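L-Ribose isomerase (Acinetobacter, PDB 4Q0P) probably catalyses the reversible isomerisation of the aldose L-ribose to the ketose L-ribulose, using a metal-dependent active site in a cupin-type beta-barrel. Local coordinates at residues D23-E28 / G50-A55; C114-H119 / S173-L178; R121-Y126 / K190-R195. All coordinates share one frame; numbering follows the deposited sequence.

Contact 1. Residues D23-E28 / G50-A55. With Z6J (alpha-L-ribofuranose), chain E; Z6J (alpha-L-ribofuranose), chain D.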
loop_
_atom_site.group_PDB
_atom_site.type_symbol
_atom_site.label_atom_id
_atom_site.label_comp_id
_atom_site.label_asym_id
_atom_site.label_seq_id
_atom_site.Cartn_x
_atom_site.Cartn_y
_atom_site.Cartn_z
ATOM N N ASP A 23 16.064 19.874 -0.210
ATOM C CA ASP A 23 16.252 18.447 0.039
ATOM C C ASP A 23 15.187 17.826 0.936
ATOM O O ASP A 23 14.673 16.756 0.624
ATOM C CB ASP A 23 17.642 18.180 0.633
ATOM C CG ASP A 23 18.760 18.368 -0.386
ATOM O OD1 ASP A 23 18.469 18.764 -1.537
ATOM O OD2 ASP A 23 19.934 18.121 -0.035
ATOM N N GLU A 24 14.850 18.485 2.038
ATOM C CA GLU A 24 13.839 17.942 2.942
ATOM C C GLU A 24 12.486 17.866 2.236
ATOM O O GLU A 24 11.724 16.922 2.437
ATOM C CB GLU A 24 13.735 18.801 4.211
ATOM C CG GLU A 24 15.086 19.030 4.892
ATOM C CD GLU A 24 14.981 19.615 6.291
ATOM O OE1 GLU A 24 14.120 20.490 6.526
ATOM O OE2 GLU A 24 15.781 19.205 7.156
ATOM N N TRP A 25 12.197 18.859 1.400
ATOM C CA TRP A 25 10.941 18.897 0.658
ATOM C C TRP A 25 10.903 17.758 -0.362
ATOM O O TRP A 25 9.987 16.935 -0.358
ATOM C CB TRP A 25 10.809 20.264 -0.041
ATOM C CG TRP A 25 9.588 20.469 -0.900
ATOM C CD1 TRP A 25 8.313 20.052 -0.641
ATOM C CD2 TRP A 25 9.519 21.236 -2.114
ATOM N NE1 TRP A 25 7.452 20.516 -1.616
ATOM C CE2 TRP A 25 8.168 21.244 -2.531
ATOM C CE3 TRP A 25 10.468 21.922 -2.885
ATOM C CZ2 TRP A 25 7.740 21.911 -3.691
ATOM C CZ3 TRP A 25 10.040 22.591 -4.044
ATOM C CH2 TRP A 25 8.689 22.575 -4.429
ATOM N N VAL A 26 11.920 17.695 -1.212
ATOM C CA VAL A 26 11.976 16.681 -2.255
ATOM C C VAL A 26 12.282 15.262 -1.775
ATOM O O VAL A 26 11.677 14.306 -2.257
ATOM C CB VAL A 26 12.970 17.106 -3.361
ATOM C CG1 VAL A 26 13.182 15.982 -4.368
ATOM C CG2 VAL A 26 12.417 18.343 -4.082
ATOM N N ARG A 27 13.200 15.105 -0.826
ATOM C CA ARG A 27 13.513 13.759 -0.347
ATOM C C ARG A 27 12.349 13.132 0.414
ATOM O O ARG A 27 12.097 11.934 0.270
ATOM C CB ARG A 27 14.794 13.766 0.500
ATOM C CG ARG A 27 16.038 14.097 -0.330
ATOM C CD ARG A 27 17.334 13.866 0.435
ATOM N NE ARG A 27 17.682 12.449 0.516
ATOM C CZ ARG A 27 18.746 11.971 1.159
ATOM N NH1 ARG A 27 19.576 12.798 1.787
ATOM N NH2 ARG A 27 18.981 10.663 1.172
ATOM N N GLU A 28 11.630 13.927 1.212
ATOM C CA GLU A 28 10.466 13.410 1.936
ATOM C C GLU A 28 9.371 13.006 0.944
ATOM O O GLU A 28 8.684 11.997 1.133
ATOM C CB GLU A 28 9.877 14.462 2.877
ATOM C CG GLU A 28 10.454 14.495 4.270
ATOM C CD GLU A 28 10.413 13.147 4.971
ATOM O OE1 GLU A 28 9.413 12.406 4.838
ATOM O OE2 GLU A 28 11.391 12.839 5.676
ATOM N N GLY A 50 11.606 19.588 -7.628
ATOM C CA GLY A 50 10.861 20.600 -6.900
ATOM C C GLY A 50 10.736 21.868 -7.721
ATOM O O GLY A 50 11.731 22.537 -7.994
ATOM N N ILE A 51 9.506 22.203 -8.097
ATOM C CA ILE A 51 9.230 23.380 -8.916
ATOM C C ILE A 51 8.552 24.520 -8.163
ATOM O O ILE A 51 7.628 24.308 -7.372
ATOM C CB ILE A 51 8.335 22.999 -10.100
ATOM C CG1 ILE A 51 8.991 21.872 -10.896
ATOM C CG2 ILE A 51 8.079 24.211 -10.986
ATOM C CD1 ILE A 51 8.015 21.104 -11.745
ATOM N N VAL A 52 9.028 25.734 -8.426
ATOM C CA VAL A 52 8.490 26.956 -7.833
ATOM C C VAL A 52 8.186 27.842 -9.048
ATOM O O VAL A 52 9.095 28.197 -9.791
ATOM C CB VAL A 52 9.536 27.654 -6.934
ATOM C CG1 VAL A 52 8.920 28.864 -6.270
ATOM C CG2 VAL A 52 10.052 26.679 -5.880
ATOM N N PHE A 53 6.917 28.194 -9.253
ATOM C CA PHE A 53 6.535 28.982 -10.426
ATOM C C PHE A 53 6.658 30.496 -10.283
ATOM O O PHE A 53 5.654 31.198 -10.191
ATOM C CB PHE A 53 5.101 28.639 -10.851
ATOM C CG PHE A 53 4.871 27.171 -11.110
ATOM C CD1 PHE A 53 4.532 26.312 -10.067
ATOM C CD2 PHE A 53 5.000 26.649 -12.391
ATOM C CE1 PHE A 53 4.326 24.952 -10.300
ATOM C CE2 PHE A 53 4.796 25.290 -12.635
ATOM C CZ PHE A 53 4.459 24.444 -11.588
ATOM N N GLY A 54 7.890 30.998 -10.282
ATOM C CA GLY A 54 8.091 32.430 -10.157
ATOM C C GLY A 54 8.808 32.850 -8.891
ATOM O O GLY A 54 8.562 32.303 -7.814
ATOM N N ALA A 55 9.685 33.840 -9.028
ATOM C CA ALA A 55 10.472 34.363 -7.913
ATOM C C ALA A 55 9.633 34.773 -6.710
ATOM O O ALA A 55 10.021 34.552 -5.563
ATOM C CB ALA A 55 11.308 35.548 -8.388
HETATM O O5 Z6J E . 19.775 16.650 2.319
HETATM C C5 Z6J E . 19.459 17.677 3.251
HETATM C C4 Z6J E . 20.646 18.593 3.489
HETATM O O4 Z6J E . 21.825 17.828 3.194
HETATM C C3 Z6J E . 20.750 19.039 4.949
HETATM O O3 Z6J E . 20.920 20.449 5.015
HETATM C C2 Z6J E . 21.991 18.340 5.516
HETATM O O2 Z6J E . 22.978 19.302 5.848
HETATM C C1 Z6J E . 22.507 17.440 4.396
HETATM O O1 Z6J E . 23.898 17.657 4.205
HETATM O O5 Z6J D . 18.582 11.894 -4.003
HETATM C C5 Z6J D . 19.253 12.613 -5.027
HETATM C C4 Z6J D . 19.614 14.014 -4.572
HETATM O O4 Z6J D . 18.540 14.485 -3.739
HETATM C C3 Z6J D . 19.754 14.986 -5.741
HETATM O O3 Z6J D . 21.098 15.434 -5.833
HETATM C C2 Z6J D . 18.841 16.166 -5.416
HETATM O O2 Z6J D . 19.629 17.281 -5.031
HETATM C C1 Z6J D . 17.982 15.713 -4.237
HETATM O O1 Z6J D . 18.044 16.681 -3.200
#
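Trp25 and Val26 of helix 19-35 meet Gly50 where strand 50-52 begins. The short helix and strand axes run at 128° to each other and come within 9.7 Å. The backbones are closest at Val26 and Gly50, whose CA atoms are 6.2 Å apart. Gly50 has no side chain, and this lets the indole ring reach the strand backbone. Trp25 CZ3 lies 3.6 Å from Gly50 CA. The next ring atom, Trp25 CH2, is 3.6 Å from Ile51 O, which sits at the ring edge and in its plane. Trp25 CG is anti to the backbone N (chi1 178°), and the six-membered ring therefore extends out from the helix to the strand. Val26 adds one branch: its CG2 is 3.8 Å from Gly50 N. Val52 CG2 touches the indole more loosely. The ring of Phe61 packs edge-to-face on Trp25, and Tyr22 OH is hydrogen-bonded to Gly50 N.

On another side of the helix Asp23 OD2 accepts a hydrogen bond of 2.8 Å from O5 of the alpha-L-ribofuranose of chain E. Asp23 OD1 forms a salt bridge with Arg19. Glu28, also on the helix, bonds to Trp66 and His109 of a second subunit. This is an N-terminal helix laid against strand 50-52, the outermost strand within this chain of an antiparallel sheet in a cupin-type beta-barrel.

Contact 2. Residues C114-H119 / S173-L178. With CO (cobalt (II) ion), chain B; 0MK (beta-L-ribopyranose), chain F; 0MK (beta-L-ribopyranose), chain C.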
loop_
_atom_site.group_PDB
_atom_site.type_symbol
_atom_site.label_atom_id
_atom_site.label_comp_id
_atom_site.label_asym_id
_atom_site.label_seq_id
_atom_site.Cartn_x
_atom_site.Cartn_y
_atom_site.Cartn_z
ATOM N N CYS A 114 -0.805 23.984 -8.731
ATOM C CA CYS A 114 -0.094 23.726 -9.973
ATOM C C CYS A 114 -0.919 24.825 -10.672
ATOM O O CYS A 114 -2.115 24.635 -10.925
ATOM C CB CYS A 114 -0.438 22.366 -10.574
ATOM S SG CYS A 114 0.255 22.162 -12.244
ATOM N N PRO A 115 -0.304 25.991 -10.954
ATOM C CA PRO A 115 -0.929 27.161 -11.589
ATOM C C PRO A 115 -1.618 27.040 -12.945
ATOM O O PRO A 115 -1.298 26.167 -13.751
ATOM C CB PRO A 115 0.210 28.177 -11.613
ATOM C CG PRO A 115 1.392 27.303 -11.867
ATOM C CD PRO A 115 1.161 26.166 -10.897
ATOM N N PRO A 116 -2.572 27.950 -13.216
ATOM C CA PRO A 116 -3.334 27.988 -14.469
ATOM C C PRO A 116 -2.431 27.882 -15.682
ATOM O O PRO A 116 -1.440 28.601 -15.794
ATOM C CB PRO A 116 -4.046 29.336 -14.397
ATOM C CG PRO A 116 -4.337 29.465 -12.932
ATOM C CD PRO A 116 -3.019 29.023 -12.304
ATOM N N HIS A 117 -2.775 26.978 -16.590
ATOM C CA HIS A 117 -1.984 26.791 -17.794
ATOM C C HIS A 117 -2.723 25.880 -18.761
ATOM O O HIS A 117 -3.762 25.316 -18.421
ATOM C CB HIS A 117 -0.633 26.154 -17.443
ATOM C CG HIS A 117 -0.742 24.742 -16.946
ATOM N ND1 HIS A 117 -1.207 24.426 -15.687
ATOM C CD2 HIS A 117 -0.475 23.562 -17.553
ATOM C CE1 HIS A 117 -1.223 23.113 -15.541
ATOM N NE2 HIS A 117 -0.782 22.565 -16.658
ATOM N N HIS A 118 -2.191 25.744 -19.969
ATOM C CA HIS A 118 -2.787 24.851 -20.944
ATOM C C HIS A 118 -1.705 24.332 -21.875
ATOM O O HIS A 118 -0.608 24.885 -21.945
ATOM C CB HIS A 118 -3.913 25.545 -21.735
ATOM C CG HIS A 118 -3.441 26.362 -22.898
ATOM N ND1 HIS A 118 -2.945 27.641 -22.761
ATOM C CD2 HIS A 118 -3.397 26.081 -24.222
ATOM C CE1 HIS A 118 -2.617 28.113 -23.951
ATOM N NE2 HIS A 118 -2.881 27.186 -24.855
ATOM N N HIS A 119 -2.009 23.252 -22.573
ATOM C CA HIS A 119 -1.060 22.653 -23.495
ATOM C C HIS A 119 -1.729 22.562 -24.855
ATOM O O HIS A 119 -2.920 22.271 -24.950
ATOM C CB HIS A 119 -0.685 21.243 -23.034
ATOM C CG HIS A 119 -0.377 21.151 -21.573
ATOM N ND1 HIS A 119 0.774 21.671 -21.018
ATOM C CD2 HIS A 119 -1.086 20.628 -20.546
ATOM C CE1 HIS A 119 0.758 21.473 -19.713
ATOM N NE2 HIS A 119 -0.360 20.841 -19.399
ATOM N N SER A 173 -6.022 36.779 -10.765
ATOM C CA SER A 173 -6.617 36.954 -12.087
ATOM C C SER A 173 -6.331 35.818 -13.068
ATOM O O SER A 173 -7.138 35.547 -13.955
ATOM C CB SER A 173 -6.173 38.284 -12.705
ATOM O OG SER A 173 -4.828 38.219 -13.139
ATOM N N SER A 174 -5.195 35.145 -12.910
ATOM C CA SER A 174 -4.851 34.048 -13.813
ATOM C C SER A 174 -5.853 32.898 -13.728
ATOM O O SER A 174 -5.890 32.033 -14.607
ATOM C CB SER A 174 -3.440 33.525 -13.511
ATOM O OG SER A 174 -3.359 32.990 -12.202
ATOM N N TYR A 175 -6.674 32.895 -12.680
ATOM C CA TYR A 175 -7.665 31.834 -12.495
ATOM C C TYR A 175 -9.063 32.173 -13.015
ATOM O O TYR A 175 -9.917 31.292 -13.111
ATOM C CB TYR A 175 -7.767 31.450 -11.009
ATOM C CG TYR A 175 -6.510 30.832 -10.424
ATOM C CD1 TYR A 175 -5.402 31.621 -10.117
ATOM C CD2 TYR A 175 -6.429 29.456 -10.185
ATOM C CE1 TYR A 175 -4.247 31.063 -9.585
ATOM C CE2 TYR A 175 -5.273 28.883 -9.658
ATOM C CZ TYR A 175 -4.181 29.693 -9.358
ATOM O OH TYR A 175 -3.020 29.139 -8.843
ATOM N N GLU A 176 -9.287 33.441 -13.358
ATOM C CA GLU A 176 -10.584 33.919 -13.849
ATOM C C GLU A 176 -11.354 33.025 -14.824
ATOM O O GLU A 176 -12.529 32.735 -14.602
ATOM C CB GLU A 176 -10.418 35.302 -14.485
ATOM C CG GLU A 176 -10.301 36.441 -13.491
ATOM C CD GLU A 176 -11.563 36.618 -12.676
ATOM O OE1 GLU A 176 -11.637 36.075 -11.555
ATOM O OE2 GLU A 176 -12.493 37.296 -13.169
ATOM N N LYS A 177 -10.702 32.601 -15.901
ATOM C CA LYS A 177 -11.352 31.765 -16.913
ATOM C C LYS A 177 -11.565 30.292 -16.559
ATOM O O LYS A 177 -12.328 29.591 -17.230
ATOM C CB LYS A 177 -10.572 31.854 -18.229
ATOM C CG LYS A 177 -10.639 33.215 -18.902
ATOM C CD LYS A 177 -9.850 33.212 -20.210
ATOM C CE LYS A 177 -10.360 34.271 -21.185
ATOM N NZ LYS A 177 -10.346 35.641 -20.613
ATOM N N LEU A 178 -10.887 29.812 -15.527
ATOM C CA LEU A 178 -11.027 28.416 -15.121
ATOM C C LEU A 178 -12.238 28.296 -14.206
ATOM O O LEU A 178 -12.108 28.019 -13.013
ATOM C CB LEU A 178 -9.751 27.951 -14.407
ATOM C CG LEU A 178 -8.499 27.847 -15.289
ATOM C CD1 LEU A 178 -8.061 29.231 -15.766
ATOM C CD2 LEU A 178 -7.374 27.192 -14.486
HETATM CO CO CO B . -1.233 20.472 -17.422
HETATM C C1 0MK F . -12.862 32.831 -10.682
HETATM C C2 0MK F . -13.187 32.646 -9.200
HETATM C C3 0MK F . -14.679 32.366 -9.049
HETATM C C4 0MK F . -15.064 31.134 -9.872
HETATM C C5 0MK F . -14.652 31.326 -11.336
HETATM O O1 0MK F . -11.466 33.019 -10.843
HETATM O O2 0MK F . -12.848 33.824 -8.486
HETATM O O3 0MK F . -15.414 33.490 -9.508
HETATM O O4 0MK F . -16.466 30.933 -9.795
HETATM O O5 0MK F . -13.248 31.651 -11.421
HETATM C C1 0MK C . 0.856 18.665 -15.775
HETATM C C2 0MK C . 2.086 17.786 -15.982
HETATM C C3 0MK C . 3.374 18.563 -15.680
HETATM C C4 0MK C . 3.411 19.940 -16.368
HETATM C C5 0MK C . 2.095 20.706 -16.187
HETATM O O1 0MK C . 0.766 19.033 -14.409
HETATM O O2 0MK C . 2.109 17.298 -17.317
HETATM O O3 0MK C . 4.492 17.794 -16.098
HETATM O O4 0MK C . 3.699 19.790 -17.749
HETATM O O5 0MK C . 0.977 19.873 -16.559
HETATM O O HOH W 1 -1.754 19.865 -15.374
#
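The side chains of Pro116 and Tyr175 cross at about a right angle, with Pro116 CG over the phenol face in a CH-pi contact. This joins strand 113-118 of the cupin-type barrel to the loop before strand 180-185. Pro116 CG lies 3.3 Å from the centroid of the phenol ring, only 7° off the ring normal. Pro116 CD shifts toward the hydroxyl end of the same face and comes 3.2 Å from Tyr175 CZ. The phenol is fixed at its far end, where Tyr175 OH is hydrogen-bonded to Glu72.

Other parts of the loop close round the proline. Pro116 CB is 3.3 Å from Ser174 O, and Leu178 CD2 packs against the same CB. Ser174 OG approaches Pro116 CG but is hydrogen-bonded to Arg171 O. A type I turn from Tyr175 to Leu178 brings the leucine back to the proline.

Pro116 marks a corner in the chain. Beyond it, His117 and His119 point their imidazoles to the cobalt ion, on the side away from the loop. Their NE2 atoms bind the metal, with Glu124 and His199 completing the protein ligands. A beta-L-ribopyranose O5 and a water also bind. His117 CG sits between the backbone N and the carbonyl carbon (chi1 67°), which brings the ring edge to the preceding chain. There His117 ND1 donates a 2.6 Å hydrogen bond to Pro115 O, only 14° out of the imidazole plane.

Contact 3. Residues R121-Y126 / K190-R195; sequences RKTESY and KFVMHR. With CO (cobalt (II) ion), chain B; 0MK (beta-L-ribopyranose), chain C.
Glu124 and Tyr126 pair with Met193 and Phe191 as hydrogen-bonded pairs of two antiparallel strands, with Ser125 and Val192 as the non-hydrogen-bonded pair between them. Four backbone bonds join the strands, among them Met193 N to Glu124 O at 2.7 Å.

Glu124, Tyr126, Phe191 and Met193 share one face of the sheet. Tyr126 and Phe191 lie side by side and point the same way. Tyr126 CD2 meets the edge of the Phe191 ring, 3.9 Å from its CD2. The phenol then runs on across Met193, with Tyr126 OH 3.4 Å from Met193 CB. This hydroxyl donates a 2.7 Å hydrogen bond to Glu124 OE1, nearly along the carboxylate C-O bond. Water 1 donates to the same oxygen. Beyond CG the Glu124 chain is extended, and OE2 binds the cobalt ion at 2.1 Å. Tyr126 is thus a second-shell residue that holds the carboxylate in place.

Where the strands end, Arg195 folds back over Thr123. Its chain bends at chi3 (75°), which lays the guanidinium with one face over Thr123 OG1. Arg195 NE donates to Arg121 O at 2.6 Å, in the guanidinium plane but above the carbonyl plane. Thr123 OG1 also accepts from Arg195 N. The other guanidinium nitrogens reach further: NH2 to Tyr98 O, and NH1 to Ala84 O and Asp86 O of a third subunit.

A bend at chi3 (65°) in an otherwise extended Lys122 chain brings NZ to the sugar. Lys122 NZ donates to O4 of the bound beta-L-ribopyranose at 2.6 Å. A glutamate metal ligand at the start of strand 124-130 and a sugar-binding lysine two residues earlier fit the active site of a cupin-type sugar isomerase.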
loop_
_atom_site.group_PDB
_atom_site.type_symbol
_atom_site.label_atom_id
_atom_site.label_comp_id
_atom_site.label_asym_id
_atom_site.label_seq_id
_atom_site.Cartn_x
_atom_site.Cartn_y
_atom_site.Cartn_z
ATOM N N ARG A 121 -0.574 20.491 -27.193
ATOM C CA ARG A 121 -0.439 19.095 -27.609
ATOM C C ARG A 121 -0.771 18.039 -26.562
ATOM O O ARG A 121 -1.386 17.015 -26.875
ATOM C CB ARG A 121 0.989 18.861 -28.104
ATOM C CG ARG A 121 1.506 19.979 -28.994
ATOM C CD ARG A 121 2.986 19.822 -29.284
ATOM N NE ARG A 121 3.520 20.933 -30.070
ATOM C CZ ARG A 121 3.613 22.186 -29.633
ATOM N NH1 ARG A 121 3.205 22.501 -28.408
ATOM N NH2 ARG A 121 4.117 23.128 -30.419
ATOM N N LYS A 122 -0.377 18.288 -25.320
ATOM C CA LYS A 122 -0.590 17.319 -24.251
ATOM C C LYS A 122 -1.976 17.186 -23.636
ATOM O O LYS A 122 -2.565 18.163 -23.160
ATOM C CB LYS A 122 0.420 17.566 -23.127
ATOM C CG LYS A 122 0.361 16.544 -22.007
ATOM C CD LYS A 122 1.555 16.675 -21.076
ATOM C CE LYS A 122 1.537 18.002 -20.346
ATOM N NZ LYS A 122 2.776 18.198 -19.551
ATOM N N THR A 123 -2.484 15.957 -23.664
ATOM C CA THR A 123 -3.763 15.604 -23.056
ATOM C C THR A 123 -3.362 14.773 -21.827
ATOM O O THR A 123 -2.543 13.851 -21.940
ATOM C CB THR A 123 -4.640 14.763 -24.011
ATOM O OG1 THR A 123 -5.193 15.615 -25.026
ATOM C CG2 THR A 123 -5.773 14.100 -23.253
ATOM N N GLU A 124 -3.923 15.112 -20.667
ATOM C CA GLU A 124 -3.596 14.449 -19.403
ATOM C C GLU A 124 -4.773 13.701 -18.783
ATOM O O GLU A 124 -5.927 13.880 -19.176
ATOM C CB GLU A 124 -3.119 15.482 -18.371
ATOM C CG GLU A 124 -2.342 16.657 -18.940
ATOM C CD GLU A 124 -2.090 17.777 -17.924
ATOM O OE1 GLU A 124 -2.890 17.949 -16.975
ATOM O OE2 GLU A 124 -1.090 18.502 -18.094
ATOM N N SER A 125 -4.464 12.873 -17.789
ATOM C CA SER A 125 -5.469 12.118 -17.054
ATOM C C SER A 125 -4.960 12.068 -15.620
ATOM O O SER A 125 -3.750 12.003 -15.398
ATOM C CB SER A 125 -5.619 10.698 -17.611
ATOM O OG SER A 125 -4.497 9.888 -17.296
ATOM N N TYR A 126 -5.877 12.114 -14.654
ATOM C CA TYR A 126 -5.494 12.090 -13.248
ATOM C C TYR A 126 -6.049 10.912 -12.474
ATOM O O TYR A 126 -7.192 10.486 -12.678
ATOM C CB TYR A 126 -5.954 13.363 -12.521
ATOM C CG TYR A 126 -5.698 14.645 -13.270
ATOM C CD1 TYR A 126 -4.436 14.942 -13.779
ATOM C CD2 TYR A 126 -6.728 15.557 -13.486
ATOM C CE1 TYR A 126 -4.208 16.119 -14.493
ATOM C CE2 TYR A 126 -6.515 16.735 -14.195
ATOM C CZ TYR A 126 -5.259 17.009 -14.699
ATOM O OH TYR A 126 -5.061 18.155 -15.430
ATOM N N LYS A 190 -10.848 7.550 -13.763
ATOM C CA LYS A 190 -9.761 8.407 -14.245
ATOM C C LYS A 190 -10.381 9.676 -14.827
ATOM O O LYS A 190 -11.398 9.599 -15.518
ATOM C CB LYS A 190 -8.962 7.694 -15.339
ATOM C CG LYS A 190 -8.126 6.515 -14.863
ATOM C CD LYS A 190 -6.771 6.979 -14.370
ATOM C CE LYS A 190 -5.750 5.847 -14.417
ATOM N NZ LYS A 190 -4.380 6.309 -14.046
ATOM N N PHE A 191 -9.781 10.834 -14.549
ATOM C CA PHE A 191 -10.303 12.101 -15.068
ATOM C C PHE A 191 -9.403 12.633 -16.186
ATOM O O PHE A 191 -8.193 12.781 -16.006
ATOM C CB PHE A 191 -10.400 13.152 -13.957
ATOM C CG PHE A 191 -11.118 14.407 -14.377
ATOM C CD1 PHE A 191 -12.508 14.462 -14.381
ATOM C CD2 PHE A 191 -10.404 15.531 -14.784
ATOM C CE1 PHE A 191 -13.182 15.628 -14.786
ATOM C CE2 PHE A 191 -11.060 16.697 -15.190
ATOM C CZ PHE A 191 -12.454 16.745 -15.190
ATOM N N VAL A 192 -10.006 12.938 -17.329
ATOM C CA VAL A 192 -9.257 13.424 -18.485
ATOM C C VAL A 192 -9.273 14.941 -18.683
ATOM O O VAL A 192 -10.326 15.579 -18.646
ATOM C CB VAL A 192 -9.789 12.745 -19.785
ATOM C CG1 VAL A 192 -9.130 13.344 -21.031
ATOM C CG2 VAL A 192 -9.544 11.248 -19.711
ATOM N N MET A 193 -8.092 15.515 -18.882
ATOM C CA MET A 193 -7.974 16.943 -19.154
ATOM C C MET A 193 -7.471 17.034 -20.597
ATOM O O MET A 193 -6.274 16.871 -20.864
ATOM C CB MET A 193 -6.979 17.613 -18.199
ATOM C CG MET A 193 -6.850 19.135 -18.391
ATOM S SD MET A 193 -8.434 20.052 -18.203
ATOM C CE MET A 193 -8.857 19.683 -16.517
ATOM N N HIS A 194 -8.396 17.259 -21.531
ATOM C CA HIS A 194 -8.038 17.364 -22.945
ATOM C C HIS A 194 -7.091 18.523 -23.190
ATOM O O HIS A 194 -7.134 19.532 -22.483
ATOM C CB HIS A 194 -9.286 17.566 -23.813
ATOM C CG HIS A 194 -10.158 16.354 -23.920
ATOM N ND1 HIS A 194 -9.724 15.172 -24.485
ATOM C CD2 HIS A 194 -11.442 16.144 -23.547
ATOM C CE1 HIS A 194 -10.704 14.287 -24.456
ATOM N NE2 HIS A 194 -11.758 14.850 -23.892
ATOM N N ARG A 195 -6.234 18.371 -24.197
ATOM C CA ARG A 195 -5.289 19.414 -24.572
ATOM C C ARG A 195 -6.111 20.649 -24.967
ATOM O O ARG A 195 -7.293 20.529 -25.276
ATOM C CB ARG A 195 -4.440 18.948 -25.759
ATOM C CG ARG A 195 -5.262 18.500 -26.962
ATOM C CD ARG A 195 -4.379 18.165 -28.149
ATOM N NE ARG A 195 -3.694 16.882 -28.005
ATOM C CZ ARG A 195 -4.260 15.704 -28.248
ATOM N NH1 ARG A 195 -5.525 15.643 -28.644
ATOM N NH2 ARG A 195 -3.552 14.588 -28.114
HETATM CO CO CO B . -1.233 20.472 -17.422
HETATM C C1 0MK C . 0.856 18.665 -15.775
HETATM C C2 0MK C . 2.086 17.786 -15.982
HETATM C C3 0MK C . 3.374 18.563 -15.680
HETATM C C4 0MK C . 3.411 19.940 -16.368
HETATM C C5 0MK C . 2.095 20.706 -16.187
HETATM O O1 0MK C . 0.766 19.033 -14.409
HETATM O O2 0MK C . 2.109 17.298 -17.317
HETATM O O3 0MK C . 4.492 17.794 -16.098
HETATM O O4 0MK C . 3.699 19.790 -17.749
HETATM O O5 0MK C . 0.977 19.873 -16.559
HETATM O O HOH W 2 -4.333 19.104 -21.159
HETATM O O HOH W 3 -7.536 15.021 -26.206
HETATM O O HOH W 1 -1.754 19.865 -15.374
HETATM O O HOH W 4 -4.013 8.988 -14.369
#

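Overall arrangement
All three contacts are largely buried, but their chemistry differs. Contact 1 is apolar and lies at one end of the six-stranded sheet. Contact 3 pairs the last two strands at the other end of that sheet and is rich in hydrogen bonds. Contact 2 joins a strand of the five-stranded sheet to a loop and rests on a proline and a ring. Contacts 2 and 3 meet at the metal: both supply cobalt ligands, touch the same ribopyranose and share water 1. Contact 1 supplies no cobalt ligand but touches contact 2 through Phe53 and Pro115. Contacts 1 and 3 also face other subunits, whereas no other protein chain touches the segments of contact 2.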